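Local structure of integral membrane indolylacetylinositol arabinosyltransferase EmbB (Mycolicibacterium smegmatis MC2 155, 7BVC) at residues Pro432-Ala443 with Ile563-Thr574; Val823-Gln834 with Leu939-Pro949. The protein is a membrane arabinosyltransferase that probably polymerises arabinose into the arabinan of cell-wall arabinogalactan. All coordinates share one frame; numbering follows the deposited sequence.

Contact 1: Pro432-Ala443 with Ile563-Thr574; sequences PTGLIAVAALLA and IIFATMFFLMFT
A439 and A566 meet methyl to methyl, CB to CB at 3.6 Å; the axes of the short segments 439-443 and 563-570 come within 9.0 Å, their directions 133° apart, an oblique antiparallel crossing. Around this point the contact is aliphatic. I563 reaches across with its longer branch, CG1 lying 3.6 Å from CB of A443 while CD1 ends beside the backbone of A440. I436 and T567 meet through their branch methyls, CG2 against CG2 at 3.7 Å. With chi1 at -59° the hydroxyl of T567 turns back onto its own helix, OG1 donating to I563 O at 2.7 Å and leaving CG2 to face I436. I563 O thus takes two bonds, from T567 N and T567 OG1, which arrive from opposite faces of its carbonyl plane.

The aromatic part rests on F570. L435 O stands over one face of its ring, offset toward the rim, while CD2 of the neighbouring F569 lies over the centre of the other face. V438 crosses F570 at about a right angle, its CG2 3.8 Å from CE2 of the ring. Farther along, T433 and L571 lie side by side, and the CG2 methyl of T574 faces the backbone of P432 and T433.

The pair belongs to the membrane-embedded GT-C region. Helix 391-411 packs on T433, A440 and I563, helix 415-428 on L435, A437 and L441, and helix 527-545 on I564 and F565, while cardiolipin touches A443, F565 and F569.

Contact 2: Val823-Gln834 with Leu939-Pro949; sequences VPVAGTYSTEAQ and LSQGDWIAVTP. With CA (calcium ion), chain K.
G827 and A946 face each other as an antiparallel non-hydrogen-bonded pair, their CA atoms 4.2 Å apart, where the weakly bonded edge strand 826-827 meets strand 945-947. Backbone bonds flank the pair: T828 N donates to I945 O at 3.0 Å with an N-H...O angle of 153°, and V947 N donates to A826 O at 3.1 Å. Both carbonyls also receive a CA-H...O contact, I945 O from G827 and A826 O from A946. The backbone of G827 bonds outward to S770. Beyond the strand a side chain takes over as donor: T948 OG1, carried opposite its backbone N (chi1 -159°), gives its proton to P824 O at 3.0 Å, nearly along the C=O axis. The rings of P824 and P949 cross close by, CD to CG at 3.8 Å.

At the other end Y829 turns an edge toward the indole of W944, planes 70° apart and the centroid of its ring 5.3 Å from that of the five-membered ring. Its CB also sits over the indole face. Q941 O lies at the tyrosine edge, near the ring plane, and the Q941 amide is almost parallel to that ring. Q834, bent at chi2, lays CG against L939 O.

D943 O is satisfied by the calcium ion, 2.7 Å away, which D936 OD2 and S938 O also bind. S940 to D943 form a type I turn, and the carbonyl of its last residue reaches the metal. The contact combines short backbone pairing, a hydroxyl bond and aromatic and proline packing with a calcium ion linking the turn to the end of strand 929-936.

How the contacts relate
The two contacts come from different parts of the enzyme, with the middle of the chain between them, their centres 61 Å apart and their nearest atoms about 44 Å apart. Contact 1 joins transmembrane elements of the GT-C region and borders a cardiolipin; contact 2 pairs edge strand 826-827 with strand 945-947 in the EmbC C-terminal domain, next to the calcium ion. Both segments of contact 1 precede those of contact 2 in sequence. Neither supplies a residue to the ethambutol pocket, which draws D285, E313 and R389 from the GT-C range and W972 and W1012 from the C-terminal range, so the drug bridges the two regions these contacts belong to.

Contact 1: Pro432-Ala443 with Ile563-Thr574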
# COMPACT_ATOMS: atom_id res chain seq x y z
N PRO B 432 -10.93 20.54 7.53
CA PRO B 432 -11.90 19.48 7.88
C PRO B 432 -11.43 18.60 9.02
O PRO B 432 -12.26 17.94 9.65
CB PRO B 432 -12.04 18.69 6.57
CG PRO B 432 -10.82 19.00 5.79
CD PRO B 432 -10.47 20.42 6.14
N THR B 433 -10.13 18.56 9.29
CA THR B 433 -9.59 17.81 10.42
C THR B 433 -9.75 18.54 11.75
O THR B 433 -9.23 18.06 12.76
CB THR B 433 -8.12 17.48 10.18
OG1 THR B 433 -7.65 16.58 11.19
CG2 THR B 433 -7.28 18.74 10.21
N GLY B 434 -10.44 19.67 11.76
CA GLY B 434 -10.72 20.42 12.97
C GLY B 434 -11.84 19.87 13.81
O GLY B 434 -12.23 20.50 14.80
N LEU B 435 -12.39 18.71 13.45
CA LEU B 435 -13.46 18.10 14.23
C LEU B 435 -12.97 17.61 15.59
O LEU B 435 -13.79 17.17 16.41
CB LEU B 435 -14.07 16.94 13.46
CG LEU B 435 -15.30 17.25 12.61
CD1 LEU B 435 -15.60 16.09 11.67
CD2 LEU B 435 -16.50 17.53 13.49
N ILE B 436 -11.67 17.66 15.85
CA ILE B 436 -11.11 17.17 17.11
C ILE B 436 -11.42 18.14 18.23
O ILE B 436 -11.10 17.88 19.40
CB ILE B 436 -9.59 16.94 16.98
CG1 ILE B 436 -8.85 18.28 17.05
CG2 ILE B 436 -9.27 16.22 15.68
CD1 ILE B 436 -7.41 18.15 17.47
N ALA B 437 -12.03 19.28 17.90
CA ALA B 437 -12.35 20.29 18.89
C ALA B 437 -13.72 20.11 19.52
O ALA B 437 -13.92 20.54 20.66
CB ALA B 437 -12.26 21.68 18.27
N VAL B 438 -14.67 19.50 18.81
CA VAL B 438 -15.96 19.19 19.41
C VAL B 438 -15.87 18.01 20.37
O VAL B 438 -16.81 17.78 21.14
CB VAL B 438 -17.03 18.91 18.34
CG1 VAL B 438 -17.15 20.10 17.40
CG2 VAL B 438 -16.69 17.65 17.57
N ALA B 439 -14.77 17.27 20.34
CA ALA B 439 -14.55 16.24 21.35
C ALA B 439 -14.45 16.87 22.74
O ALA B 439 -14.94 16.30 23.72
CB ALA B 439 -13.28 15.45 21.03
N ALA B 440 -13.84 18.05 22.83
CA ALA B 440 -13.75 18.76 24.10
C ALA B 440 -15.12 19.23 24.59
O ALA B 440 -15.30 19.40 25.80
CB ALA B 440 -12.81 19.95 23.97
N LEU B 441 -16.08 19.42 23.68
CA LEU B 441 -17.43 19.79 24.06
C LEU B 441 -18.26 18.58 24.47
O LEU B 441 -19.04 18.66 25.42
CB LEU B 441 -18.12 20.52 22.91
CG LEU B 441 -17.49 21.83 22.42
CD1 LEU B 441 -18.05 22.19 21.05
CD2 LEU B 441 -17.75 22.94 23.40
N LEU B 442 -18.11 17.47 23.75
CA LEU B 442 -18.80 16.24 24.13
C LEU B 442 -18.31 15.72 25.47
O LEU B 442 -19.11 15.25 26.29
CB LEU B 442 -18.64 15.17 23.05
CG LEU B 442 -19.65 15.15 21.90
CD1 LEU B 442 -19.51 16.34 20.98
CD2 LEU B 442 -19.51 13.85 21.12
N ALA B 443 -17.00 15.79 25.72
CA ALA B 443 -16.45 15.28 26.97
C ALA B 443 -16.96 16.08 28.17
O ALA B 443 -17.02 15.55 29.29
CB ALA B 443 -14.93 15.30 26.93
N ILE B 563 -11.45 12.72 25.64
CA ILE B 563 -11.10 13.58 24.51
C ILE B 563 -10.16 12.86 23.56
O ILE B 563 -10.31 12.95 22.33
CB ILE B 563 -10.50 14.91 25.01
CG1 ILE B 563 -11.57 15.75 25.70
CG2 ILE B 563 -9.86 15.68 23.87
CD1 ILE B 563 -11.02 16.95 26.41
N ILE B 564 -9.16 12.15 24.09
CA ILE B 564 -8.21 11.46 23.22
C ILE B 564 -8.91 10.38 22.40
O ILE B 564 -8.67 10.24 21.19
CB ILE B 564 -7.05 10.89 24.04
CG1 ILE B 564 -6.26 12.02 24.70
CG2 ILE B 564 -6.13 10.06 23.15
CD1 ILE B 564 -5.03 11.54 25.44
N PHE B 565 -9.80 9.61 23.04
CA PHE B 565 -10.50 8.55 22.31
C PHE B 565 -11.48 9.13 21.30
O PHE B 565 -11.61 8.61 20.19
CB PHE B 565 -11.20 7.62 23.29
CG PHE B 565 -10.33 6.51 23.79
CD1 PHE B 565 -10.04 5.42 22.99
CD2 PHE B 565 -9.78 6.56 25.06
CE1 PHE B 565 -9.24 4.40 23.45
CE2 PHE B 565 -8.97 5.54 25.53
CZ PHE B 565 -8.70 4.46 24.72
N ALA B 566 -12.17 10.21 21.66
CA ALA B 566 -13.07 10.85 20.71
C ALA B 566 -12.31 11.46 19.54
O ALA B 566 -12.82 11.50 18.43
CB ALA B 566 -13.90 11.92 21.42
N THR B 567 -11.07 11.91 19.77
CA THR B 567 -10.25 12.40 18.68
C THR B 567 -9.85 11.26 17.75
O THR B 567 -9.92 11.39 16.52
CB THR B 567 -9.00 13.10 19.23
OG1 THR B 567 -9.40 14.19 20.07
CG2 THR B 567 -8.14 13.62 18.09
N MET B 568 -9.42 10.13 18.32
CA MET B 568 -9.09 8.98 17.49
C MET B 568 -10.31 8.48 16.71
O MET B 568 -10.17 7.93 15.62
CB MET B 568 -8.52 7.85 18.34
CG MET B 568 -7.02 7.89 18.50
SD MET B 568 -6.42 6.73 19.74
CE MET B 568 -7.44 5.31 19.37
N PHE B 569 -11.51 8.67 17.26
CA PHE B 569 -12.73 8.28 16.55
C PHE B 569 -13.06 9.27 15.44
O PHE B 569 -13.36 8.87 14.31
CB PHE B 569 -13.89 8.17 17.54
CG PHE B 569 -15.25 8.12 16.89
CD1 PHE B 569 -15.73 6.93 16.37
CD2 PHE B 569 -16.04 9.25 16.83
CE1 PHE B 569 -16.98 6.88 15.78
CE2 PHE B 569 -17.29 9.20 16.24
CZ PHE B 569 -17.76 8.02 15.72
N PHE B 570 -13.02 10.57 15.74
CA PHE B 570 -13.30 11.62 14.77
C PHE B 570 -12.24 11.72 13.68
O PHE B 570 -12.48 12.41 12.68
CB PHE B 570 -13.42 12.98 15.47
CG PHE B 570 -14.80 13.29 15.96
CD1 PHE B 570 -15.87 13.33 15.08
CD2 PHE B 570 -15.03 13.55 17.30
CE1 PHE B 570 -17.14 13.62 15.53
CE2 PHE B 570 -16.30 13.84 17.76
CZ PHE B 570 -17.35 13.88 16.87
N LEU B 571 -11.08 11.09 13.85
CA LEU B 571 -10.08 11.10 12.79
C LEU B 571 -10.54 10.34 11.55
O LEU B 571 -9.89 10.47 10.50
CB LEU B 571 -8.76 10.53 13.28
CG LEU B 571 -7.73 11.57 13.74
CD1 LEU B 571 -6.38 10.92 14.00
CD2 LEU B 571 -7.60 12.69 12.72
N MET B 572 -11.61 9.56 11.64
CA MET B 572 -12.27 9.05 10.45
C MET B 572 -13.11 10.17 9.85
O MET B 572 -13.04 11.33 10.27
CB MET B 572 -13.11 7.82 10.79
CG MET B 572 -12.40 6.80 11.65
SD MET B 572 -13.37 5.30 11.90
CE MET B 572 -14.95 6.00 12.36
N PHE B 573 -13.89 9.85 8.82
CA PHE B 573 -14.80 10.81 8.20
C PHE B 573 -14.06 11.99 7.58
O PHE B 573 -14.68 12.94 7.10
CB PHE B 573 -15.83 11.32 9.22
CG PHE B 573 -16.50 10.24 10.00
CD1 PHE B 573 -17.09 9.16 9.36
CD2 PHE B 573 -16.54 10.29 11.38
CE1 PHE B 573 -17.71 8.16 10.08
CE2 PHE B 573 -17.15 9.29 12.11
CZ PHE B 573 -17.74 8.22 11.46
N THR B 574 -12.73 11.93 7.58
CA THR B 574 -11.98 13.00 6.92
C THR B 574 -11.66 12.60 5.48
O THR B 574 -11.33 11.44 5.22
CB THR B 574 -10.69 13.31 7.67
OG1 THR B 574 -9.90 12.12 7.79
CG2 THR B 574 -11.00 13.84 9.06

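Contact 2: Val823-Gln834 with Leu939-Pro949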
# COMPACT_ATOMS: atom_id res chain seq x y z
N VAL B 823 29.57 17.33 -31.50
CA VAL B 823 29.76 16.43 -30.37
C VAL B 823 29.69 15.00 -30.88
O VAL B 823 28.60 14.52 -31.24
CB VAL B 823 28.71 16.69 -29.28
CG1 VAL B 823 29.13 16.05 -27.98
CG2 VAL B 823 28.50 18.18 -29.09
N PRO B 824 30.80 14.28 -30.94
CA PRO B 824 30.77 12.87 -31.36
C PRO B 824 30.20 11.98 -30.26
O PRO B 824 29.98 12.41 -29.13
CB PRO B 824 32.25 12.56 -31.62
CG PRO B 824 32.99 13.52 -30.76
CD PRO B 824 32.17 14.77 -30.76
N VAL B 825 29.94 10.72 -30.62
CA VAL B 825 29.41 9.71 -29.71
C VAL B 825 30.14 8.40 -29.98
O VAL B 825 30.82 8.24 -30.99
CB VAL B 825 27.88 9.52 -29.88
CG1 VAL B 825 27.27 8.86 -28.65
CG2 VAL B 825 27.18 10.84 -30.16
N ALA B 826 30.00 7.47 -29.04
CA ALA B 826 30.54 6.12 -29.19
C ALA B 826 29.81 5.21 -28.22
O ALA B 826 29.66 5.55 -27.05
CB ALA B 826 32.05 6.08 -28.94
N GLY B 827 29.37 4.05 -28.71
CA GLY B 827 28.54 3.17 -27.91
C GLY B 827 28.96 1.72 -28.02
O GLY B 827 29.63 1.31 -28.97
N THR B 828 28.55 0.95 -27.02
CA THR B 828 28.86 -0.47 -26.93
C THR B 828 27.68 -1.37 -27.30
O THR B 828 27.90 -2.53 -27.68
CB THR B 828 29.33 -0.81 -25.51
OG1 THR B 828 30.37 0.10 -25.13
CG2 THR B 828 29.87 -2.22 -25.42
N TYR B 829 26.45 -0.86 -27.23
CA TYR B 829 25.28 -1.68 -27.48
C TYR B 829 25.30 -2.28 -28.88
O TYR B 829 25.72 -1.63 -29.85
CB TYR B 829 24.01 -0.84 -27.29
CG TYR B 829 22.72 -1.58 -27.55
CD1 TYR B 829 22.15 -2.40 -26.58
CD2 TYR B 829 22.05 -1.44 -28.76
CE1 TYR B 829 20.96 -3.06 -26.82
CE2 TYR B 829 20.87 -2.10 -29.00
CZ TYR B 829 20.33 -2.91 -28.03
OH TYR B 829 19.15 -3.57 -28.27
N SER B 830 24.86 -3.52 -28.99
CA SER B 830 24.83 -4.25 -30.25
C SER B 830 23.70 -5.27 -30.19
O SER B 830 23.24 -5.64 -29.10
CB SER B 830 26.17 -4.93 -30.55
OG SER B 830 26.03 -5.92 -31.55
N THR B 831 23.26 -5.72 -31.36
CA THR B 831 22.10 -6.60 -31.47
C THR B 831 22.44 -7.90 -32.20
O THR B 831 21.58 -8.77 -32.35
CB THR B 831 20.96 -5.86 -32.16
OG1 THR B 831 20.78 -4.58 -31.54
CG2 THR B 831 19.64 -6.61 -32.03
N GLU B 832 23.69 -8.08 -32.60
CA GLU B 832 24.07 -9.26 -33.36
C GLU B 832 25.07 -10.15 -32.63
O GLU B 832 24.95 -11.38 -32.70
CB GLU B 832 24.63 -8.84 -34.74
CG GLU B 832 25.94 -8.07 -34.70
CD GLU B 832 25.74 -6.59 -34.54
OE1 GLU B 832 24.62 -6.17 -34.20
OE2 GLU B 832 26.72 -5.83 -34.73
N ALA B 833 26.05 -9.58 -31.94
CA ALA B 833 27.09 -10.37 -31.30
C ALA B 833 27.73 -9.57 -30.19
O ALA B 833 28.18 -8.44 -30.41
CB ALA B 833 28.14 -10.82 -32.32
N GLN B 834 27.78 -10.15 -28.99
CA GLN B 834 28.34 -9.47 -27.84
C GLN B 834 29.86 -9.59 -27.82
O GLN B 834 30.45 -10.45 -28.47
CB GLN B 834 27.74 -10.03 -26.55
CG GLN B 834 26.23 -10.09 -26.57
CD GLN B 834 25.61 -8.77 -26.98
OE1 GLN B 834 26.02 -7.70 -26.52
NE2 GLN B 834 24.60 -8.83 -27.85
N LEU B 939 28.65 -9.59 -21.24
CA LEU B 939 28.12 -10.08 -22.51
C LEU B 939 26.60 -10.11 -22.55
O LEU B 939 26.03 -10.61 -23.52
CB LEU B 939 28.66 -11.47 -22.82
CG LEU B 939 30.16 -11.64 -23.06
CD1 LEU B 939 30.44 -13.07 -23.47
CD2 LEU B 939 30.66 -10.67 -24.11
N SER B 940 25.93 -9.60 -21.52
CA SER B 940 24.49 -9.47 -21.59
C SER B 940 24.13 -8.35 -22.56
O SER B 940 24.90 -7.42 -22.80
CB SER B 940 23.90 -9.18 -20.22
OG SER B 940 22.57 -8.71 -20.32
N GLN B 941 22.93 -8.44 -23.13
CA GLN B 941 22.51 -7.45 -24.12
C GLN B 941 22.06 -6.15 -23.47
O GLN B 941 22.18 -5.09 -24.07
CB GLN B 941 21.40 -8.01 -25.00
CG GLN B 941 21.25 -7.28 -26.32
CD GLN B 941 20.07 -7.77 -27.14
OE1 GLN B 941 19.25 -8.55 -26.66
NE2 GLN B 941 19.98 -7.31 -28.38
N GLY B 942 21.55 -6.22 -22.24
CA GLY B 942 21.11 -5.03 -21.54
C GLY B 942 22.19 -4.40 -20.69
O GLY B 942 21.88 -3.64 -19.76
N ASP B 943 23.45 -4.70 -20.98
CA ASP B 943 24.59 -4.12 -20.27
C ASP B 943 25.50 -3.46 -21.31
O ASP B 943 26.27 -4.14 -22.00
CB ASP B 943 25.34 -5.17 -19.47
CG ASP B 943 24.54 -5.67 -18.28
OD1 ASP B 943 23.70 -4.90 -17.76
OD2 ASP B 943 24.75 -6.83 -17.86
N TRP B 944 25.41 -2.14 -21.42
CA TRP B 944 26.13 -1.38 -22.43
C TRP B 944 26.48 -0.01 -21.85
O TRP B 944 26.00 0.37 -20.78
CB TRP B 944 25.30 -1.23 -23.70
CG TRP B 944 23.98 -0.58 -23.45
CD1 TRP B 944 22.85 -1.17 -22.98
CD2 TRP B 944 23.67 0.81 -23.62
NE1 TRP B 944 21.84 -0.25 -22.86
CE2 TRP B 944 22.32 0.98 -23.25
CE3 TRP B 944 24.39 1.92 -24.06
CZ2 TRP B 944 21.68 2.21 -23.30
CZ3 TRP B 944 23.75 3.14 -24.11
CH2 TRP B 944 22.41 3.28 -23.73
N ILE B 945 27.34 0.72 -22.56
CA ILE B 945 27.72 2.07 -22.19
C ILE B 945 27.81 2.93 -23.45
O ILE B 945 27.76 2.43 -24.57
CB ILE B 945 29.06 2.12 -21.41
CG1 ILE B 945 30.19 1.51 -22.24
CG2 ILE B 945 28.94 1.41 -20.08
CD1 ILE B 945 31.47 1.29 -21.46
N ALA B 946 27.95 4.23 -23.24
CA ALA B 946 28.08 5.22 -24.30
C ALA B 946 28.60 6.51 -23.69
O ALA B 946 28.16 6.89 -22.60
CB ALA B 946 26.74 5.46 -25.00
N VAL B 947 29.52 7.17 -24.38
CA VAL B 947 30.25 8.30 -23.81
C VAL B 947 30.26 9.45 -24.81
O VAL B 947 29.65 9.40 -25.88
CB VAL B 947 31.69 7.92 -23.40
CG1 VAL B 947 31.67 6.95 -22.23
CG2 VAL B 947 32.44 7.32 -24.58
N THR B 948 30.97 10.51 -24.43
CA THR B 948 31.14 11.71 -25.24
C THR B 948 32.35 12.46 -24.71
O THR B 948 32.75 12.25 -23.55
CB THR B 948 29.88 12.59 -25.20
OG1 THR B 948 29.86 13.47 -26.33
CG2 THR B 948 29.89 13.45 -23.95
N PRO B 949 32.98 13.32 -25.51
CA PRO B 949 34.21 14.00 -25.06
C PRO B 949 33.98 14.80 -23.80
O PRO B 949 32.85 15.20 -23.49
CB PRO B 949 34.56 14.91 -26.25
CG PRO B 949 33.36 14.88 -27.15
CD PRO B 949 32.76 13.54 -26.95
CA CA K . 27.92 -5.65 -23.48